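Local atomic coordinates of 5-ketofructose reductase (Gluconobacter sp., PDB entry 7COK), a protein that probably catalyses the reduction of 5-ketofructose, as a novel class of enzyme within the shikimate dehydrogenase family. Residues L216-P230 and A238-L252. Residues are numbered along the deposited sequence; the frame is centred on the assembly and turned at random.
Sequences LTKETVVADVIPNPP and AKALGCTTLDGLGML
L216 sets CD1 against the sulfur of C243, with the methyls of A238 and L241 close by, while the carbonyl of T217 faces the same sulfur. The aliphatic chain of K218 runs past the carbonyl of L241, just ahead of G242, whose positive phi closes the preceding helix in a Schellman motif. A water accepts from T244 N and donates to the carbonyls of K218 and T220, bridging the two segments before the strands pair. V222 then bonds twice to the same strand, reaching the residues before and after T245: its N to T244 O at 3.0 Å and its O to L246 N at 2.9 Å. With CG1 anti to the backbone N (chi1 -175°), its two methyls straddle A238 CB, CG1 lying 3.8 Å away. On the opposite face, A223 CB meets L246 CB and the methyl of M251. D224 N closes the ladder on L246 O (3.0 Å), while its carboxylate makes an Asx turn with I226 N and also binds N196 and T232. Beyond the strand, the carbonyls of V225 and I226 crowd G248 CA, where a side chain would clash. P227 CB rests on L252 CD1 at 3.7 Å, and P230 lies alongside L249, and P230 O stands 3.3 Å from D247 CB. D247 N-caps the helix, OD1 taking G250 N from above the carboxylate plane at 2.9 Å; an alanine here would probably leave that amide without its cap and loosen the first turn. Strand 221-224 and the edge strand 245-246, parallel and joined through helix 233-240, form the beta-alpha-beta unit that ends the Rossmann-type sheet, consistent with the nucleotide-binding domain of shikimate dehydrogenases.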
loop_
_atom_site.group_PDB
_atom_site.type_symbol
_atom_site.label_atom_id
_atom_site.label_comp_id
_atom_site.label_asym_id
_atom_site.label_seq_id
_atom_site.Cartn_x
_atom_site.Cartn_y
_atom_site.Cartn_z
ATOM N N LEU A 216 11.432 -32.944 32.546
ATOM C CA LEU A 216 10.232 -32.113 32.697
ATOM C C LEU A 216 9.337 -32.672 33.773
ATOM O O LEU A 216 9.175 -33.891 33.867
ATOM C CB LEU A 216 9.431 -32.084 31.399
ATOM C CG LEU A 216 9.871 -31.223 30.204
ATOM C CD1 LEU A 216 9.072 -31.625 28.979
ATOM C CD2 LEU A 216 9.607 -29.766 30.491
ATOM N N THR A 217 8.765 -31.786 34.586
ATOM C CA THR A 217 7.616 -32.155 35.417
ATOM C C THR A 217 6.346 -31.871 34.603
ATOM O O THR A 217 6.372 -31.106 33.620
ATOM C CB THR A 217 7.579 -31.408 36.778
ATOM O OG1 THR A 217 7.177 -30.040 36.598
ATOM C CG2 THR A 217 8.926 -31.455 37.510
ATOM N N LYS A 218 5.239 -32.472 35.020
ATOM C CA LYS A 218 3.936 -32.214 34.396
ATOM C C LYS A 218 3.461 -30.769 34.577
ATOM O O LYS A 218 2.570 -30.309 33.837
ATOM C CB LYS A 218 2.868 -33.156 34.957
ATOM C CG LYS A 218 2.969 -34.593 34.493
ATOM C CD LYS A 218 1.950 -35.441 35.238
ATOM C CE LYS A 218 1.431 -36.564 34.370
ATOM N NZ LYS A 218 0.224 -37.189 34.973
ATOM N N GLU A 219 4.055 -30.078 35.548
ATOM C CA GLU A 219 3.776 -28.676 35.862
ATOM C C GLU A 219 4.516 -27.687 34.962
ATOM O O GLU A 219 4.161 -26.492 34.913
ATOM C CB GLU A 219 4.184 -28.378 37.299
ATOM C CG GLU A 219 3.213 -28.842 38.365
ATOM C CD GLU A 219 3.523 -28.212 39.706
ATOM O OE1 GLU A 219 3.296 -26.991 39.857
ATOM O OE2 GLU A 219 4.003 -28.934 40.606
ATOM N N THR A 220 5.560 -28.169 34.281
ATOM C CA THR A 220 6.387 -27.303 33.433
ATOM C C THR A 220 5.578 -26.868 32.227
ATOM O O THR A 220 4.969 -27.691 31.543
ATOM C CB THR A 220 7.656 -28.013 32.952
ATOM O OG1 THR A 220 8.296 -28.652 34.057
ATOM C CG2 THR A 220 8.640 -26.999 32.336
ATOM N N VAL A 221 5.573 -25.562 31.979
ATOM C CA VAL A 221 4.946 -24.983 30.788
ATOM C C VAL A 221 5.972 -25.080 29.657
ATOM O O VAL A 221 7.108 -24.653 29.820
ATOM C CB VAL A 221 4.503 -23.532 31.052
ATOM C CG1 VAL A 221 3.913 -22.900 29.795
ATOM C CG2 VAL A 221 3.483 -23.512 32.176
ATOM N N VAL A 222 5.569 -25.657 28.529
ATOM C CA VAL A 222 6.491 -25.913 27.422
ATOM C C VAL A 222 5.995 -25.141 26.196
ATOM O O VAL A 222 4.854 -25.290 25.772
ATOM C CB VAL A 222 6.617 -27.424 27.125
ATOM C CG1 VAL A 222 7.661 -27.658 26.063
ATOM C CG2 VAL A 222 6.987 -28.220 28.366
ATOM N N ALA A 223 6.875 -24.319 25.626
ATOM C CA ALA A 223 6.524 -23.440 24.499
ATOM C C ALA A 223 7.512 -23.639 23.353
ATOM O O ALA A 223 8.680 -23.988 23.576
ATOM C CB ALA A 223 6.523 -22.000 24.961
ATOM N N ASP A 224 7.051 -23.371 22.152
ATOM C CA ASP A 224 7.871 -23.488 20.963
ATOM C C ASP A 224 7.583 -22.319 20.037
ATOM O O ASP A 224 6.442 -22.052 19.699
ATOM C CB ASP A 224 7.559 -24.804 20.255
ATOM C CG ASP A 224 8.627 -25.222 19.268
ATOM O OD1 ASP A 224 9.441 -24.398 18.785
ATOM O OD2 ASP A 224 8.678 -26.415 18.972
ATOM N N VAL A 225 8.634 -21.610 19.625
ATOM C CA VAL A 225 8.486 -20.480 18.678
ATOM C C VAL A 225 8.164 -20.894 17.236
ATOM O O VAL A 225 7.658 -20.082 16.449
ATOM C CB VAL A 225 9.718 -19.530 18.672
ATOM C CG1 VAL A 225 10.057 -19.077 20.090
ATOM C CG2 VAL A 225 10.929 -20.173 17.991
ATOM N N ILE A 226 8.468 -22.146 16.886
ATOM C CA ILE A 226 8.191 -22.638 15.533
ATOM C C ILE A 226 6.685 -22.571 15.206
ATOM O O ILE A 226 5.881 -23.105 15.944
ATOM C CB ILE A 226 8.751 -24.070 15.378
ATOM C CG1 ILE A 226 10.297 -24.040 15.368
ATOM C CG2 ILE A 226 8.183 -24.752 14.133
ATOM C CD1 ILE A 226 10.946 -25.393 15.605
ATOM N N PRO A 227 6.304 -21.874 14.123
ATOM C CA PRO A 227 4.859 -21.775 13.803
ATOM C C PRO A 227 4.333 -22.829 12.837
ATOM O O PRO A 227 3.117 -22.974 12.674
ATOM C CB PRO A 227 4.745 -20.390 13.171
ATOM C CG PRO A 227 6.104 -20.124 12.568
ATOM C CD PRO A 227 7.124 -20.950 13.307
ATOM N N ASN A 228 5.251 -23.571 12.217
ATOM C CA ASN A 228 4.918 -24.530 11.173
ATOM C C ASN A 228 5.886 -25.723 11.220
ATOM O O ASN A 228 7.068 -25.561 10.906
ATOM C CB ASN A 228 4.938 -23.824 9.803
ATOM C CG ASN A 228 4.448 -24.714 8.675
ATOM O OD1 ASN A 228 3.693 -25.659 8.911
ATOM N ND2 ASN A 228 4.854 -24.405 7.440
ATOM N N PRO A 229 5.420 -26.913 11.621
ATOM C CA PRO A 229 4.060 -27.158 12.100
ATOM C C PRO A 229 3.807 -26.546 13.468
ATOM O O PRO A 229 4.731 -26.464 14.265
ATOM C CB PRO A 229 3.982 -28.684 12.180
ATOM C CG PRO A 229 5.402 -29.150 12.344
ATOM C CD PRO A 229 6.289 -28.107 11.726
ATOM N N PRO A 230 2.562 -26.118 13.746
ATOM C CA PRO A 230 2.379 -25.535 15.081
ATOM C C PRO A 230 2.487 -26.568 16.189
ATOM O O PRO A 230 2.982 -26.260 17.268
ATOM C CB PRO A 230 0.983 -24.915 15.012
ATOM C CG PRO A 230 0.305 -25.603 13.876
ATOM C CD PRO A 230 1.375 -25.947 12.895
ATOM N N ALA A 238 5.883 -33.205 24.806
ATOM C CA ALA A 238 5.571 -32.534 26.069
ATOM C C ALA A 238 4.115 -32.773 26.512
ATOM O O ALA A 238 3.861 -33.124 27.675
ATOM C CB ALA A 238 5.864 -31.040 25.945
ATOM N N LYS A 239 3.178 -32.571 25.581
ATOM C CA LYS A 239 1.757 -32.805 25.846
ATOM C C LYS A 239 1.486 -34.265 26.252
ATOM O O LYS A 239 0.706 -34.507 27.171
ATOM C CB LYS A 239 0.916 -32.413 24.628
ATOM C CG LYS A 239 -0.584 -32.293 24.899
ATOM C CD LYS A 239 -1.280 -31.530 23.790
ATOM C CE LYS A 239 -1.276 -32.307 22.490
ATOM N NZ LYS A 239 -1.401 -31.427 21.296
ATOM N N ALA A 240 2.159 -35.217 25.602
ATOM C CA ALA A 240 2.051 -36.648 25.975
ATOM C C ALA A 240 2.511 -36.948 27.403
ATOM O O ALA A 240 2.036 -37.902 28.023
ATOM C CB ALA A 240 2.804 -37.529 24.988
ATOM N N LEU A 241 3.420 -36.131 27.921
ATOM C CA LEU A 241 3.886 -36.237 29.300
ATOM C C LEU A 241 2.949 -35.576 30.300
ATOM O O LEU A 241 3.115 -35.729 31.496
ATOM C CB LEU A 241 5.314 -35.685 29.440
ATOM C CG LEU A 241 6.437 -36.482 28.759
ATOM C CD1 LEU A 241 7.788 -35.807 28.947
ATOM C CD2 LEU A 241 6.498 -37.938 29.216
ATOM N N GLY A 242 1.954 -34.849 29.804
ATOM C CA GLY A 242 0.999 -34.160 30.654
ATOM C C GLY A 242 1.218 -32.668 30.811
ATOM O O GLY A 242 0.503 -32.031 31.588
ATOM N N CYS A 243 2.164 -32.108 30.048
ATOM C CA CYS A 243 2.501 -30.683 30.108
ATOM C C CYS A 243 1.537 -29.770 29.362
ATOM O O CYS A 243 0.995 -30.134 28.307
ATOM C CB CYS A 243 3.915 -30.465 29.553
ATOM S SG CYS A 243 5.196 -31.272 30.535
ATOM N N THR A 244 1.351 -28.572 29.913
ATOM C CA THR A 244 0.652 -27.498 29.219
ATOM C C THR A 244 1.606 -26.972 28.158
ATOM O O THR A 244 2.760 -26.669 28.474
ATOM C CB THR A 244 0.273 -26.381 30.199
ATOM O OG1 THR A 244 -0.682 -26.886 31.131
ATOM C CG2 THR A 244 -0.352 -25.183 29.470
ATOM N N THR A 245 1.128 -26.894 26.915
ATOM C CA THR A 245 1.952 -26.436 25.773
ATOM C C THR A 245 1.447 -25.163 25.090
ATOM O O THR A 245 0.243 -24.894 25.033
ATOM C CB THR A 245 2.096 -27.521 24.692
ATOM O OG1 THR A 245 0.798 -27.866 24.178
ATOM C CG2 THR A 245 2.772 -28.793 25.252
ATOM N N LEU A 246 2.398 -24.395 24.552
ATOM C CA LEU A 246 2.102 -23.188 23.799
ATOM C C LEU A 246 2.792 -23.201 22.462
ATOM O O LEU A 246 4.013 -23.260 22.383
ATOM C CB LEU A 246 2.513 -21.942 24.594
ATOM C CG LEU A 246 1.877 -21.867 25.986
ATOM C CD1 LEU A 246 2.606 -20.872 26.869
ATOM C CD2 LEU A 246 0.410 -21.525 25.871
ATOM N N ASP A 247 2.007 -23.087 21.400
ATOM C CA ASP A 247 2.540 -23.199 20.055
ATOM C C ASP A 247 2.938 -21.871 19.392
ATOM O O ASP A 247 2.464 -20.779 19.762
ATOM C CB ASP A 247 1.562 -23.988 19.184
ATOM C CG ASP A 247 0.369 -23.170 18.788
ATOM O OD1 ASP A 247 0.470 -22.424 17.785
ATOM O OD2 ASP A 247 -0.671 -23.277 19.463
ATOM N N GLY A 248 3.818 -21.984 18.408
ATOM C CA GLY A 248 4.431 -20.815 17.788
ATOM C C GLY A 248 3.519 -20.077 16.850
ATOM O O GLY A 248 3.743 -18.906 16.564
ATOM N N LEU A 249 2.492 -20.763 16.348
ATOM C CA LEU A 249 1.512 -20.113 15.455
ATOM C C LEU A 249 0.684 -19.140 16.288
ATOM O O LEU A 249 0.521 -17.982 15.894
ATOM C CB LEU A 249 0.683 -21.179 14.716
ATOM C CG LEU A 249 -0.306 -20.771 13.624
ATOM C CD1 LEU A 249 -0.609 -21.980 12.753
ATOM C CD2 LEU A 249 -1.605 -20.242 14.185
ATOM N N GLY A 250 0.225 -19.579 17.464
ATOM C CA GLY A 250 -0.460 -18.678 18.389
ATOM C C GLY A 250 0.386 -17.452 18.728
ATOM O O GLY A 250 -0.119 -16.345 18.922
ATOM N N MET A 251 1.695 -17.657 18.839
ATOM C CA MET A 251 2.592 -16.551 19.196
ATOM C C MET A 251 2.686 -15.528 18.068
ATOM O O MET A 251 2.663 -14.311 18.306
ATOM C CB MET A 251 3.982 -17.080 19.538
ATOM C CG MET A 251 4.046 -17.959 20.754
ATOM S SD MET A 251 5.766 -18.428 21.032
ATOM C CE MET A 251 5.537 -19.940 21.973
ATOM N N LEU A 252 2.789 -16.016 16.836
ATOM C CA LEU A 252 2.745 -15.143 15.673
ATOM C C LEU A 252 1.433 -14.360 15.607
ATOM O O LEU A 252 1.439 -13.158 15.341
ATOM C CB LEU A 252 2.926 -15.970 14.406
ATOM C CG LEU A 252 4.285 -16.139 13.750
ATOM C CD1 LEU A 252 4.042 -16.808 12.409
ATOM C CD2 LEU A 252 5.024 -14.819 13.574
HETATM O O HOH W 1 2.274 -27.949 32.503
HETATM O O HOH W 2 6.203 -17.753 16.631
HETATM O O HOH W 3 5.031 -24.606 18.044
#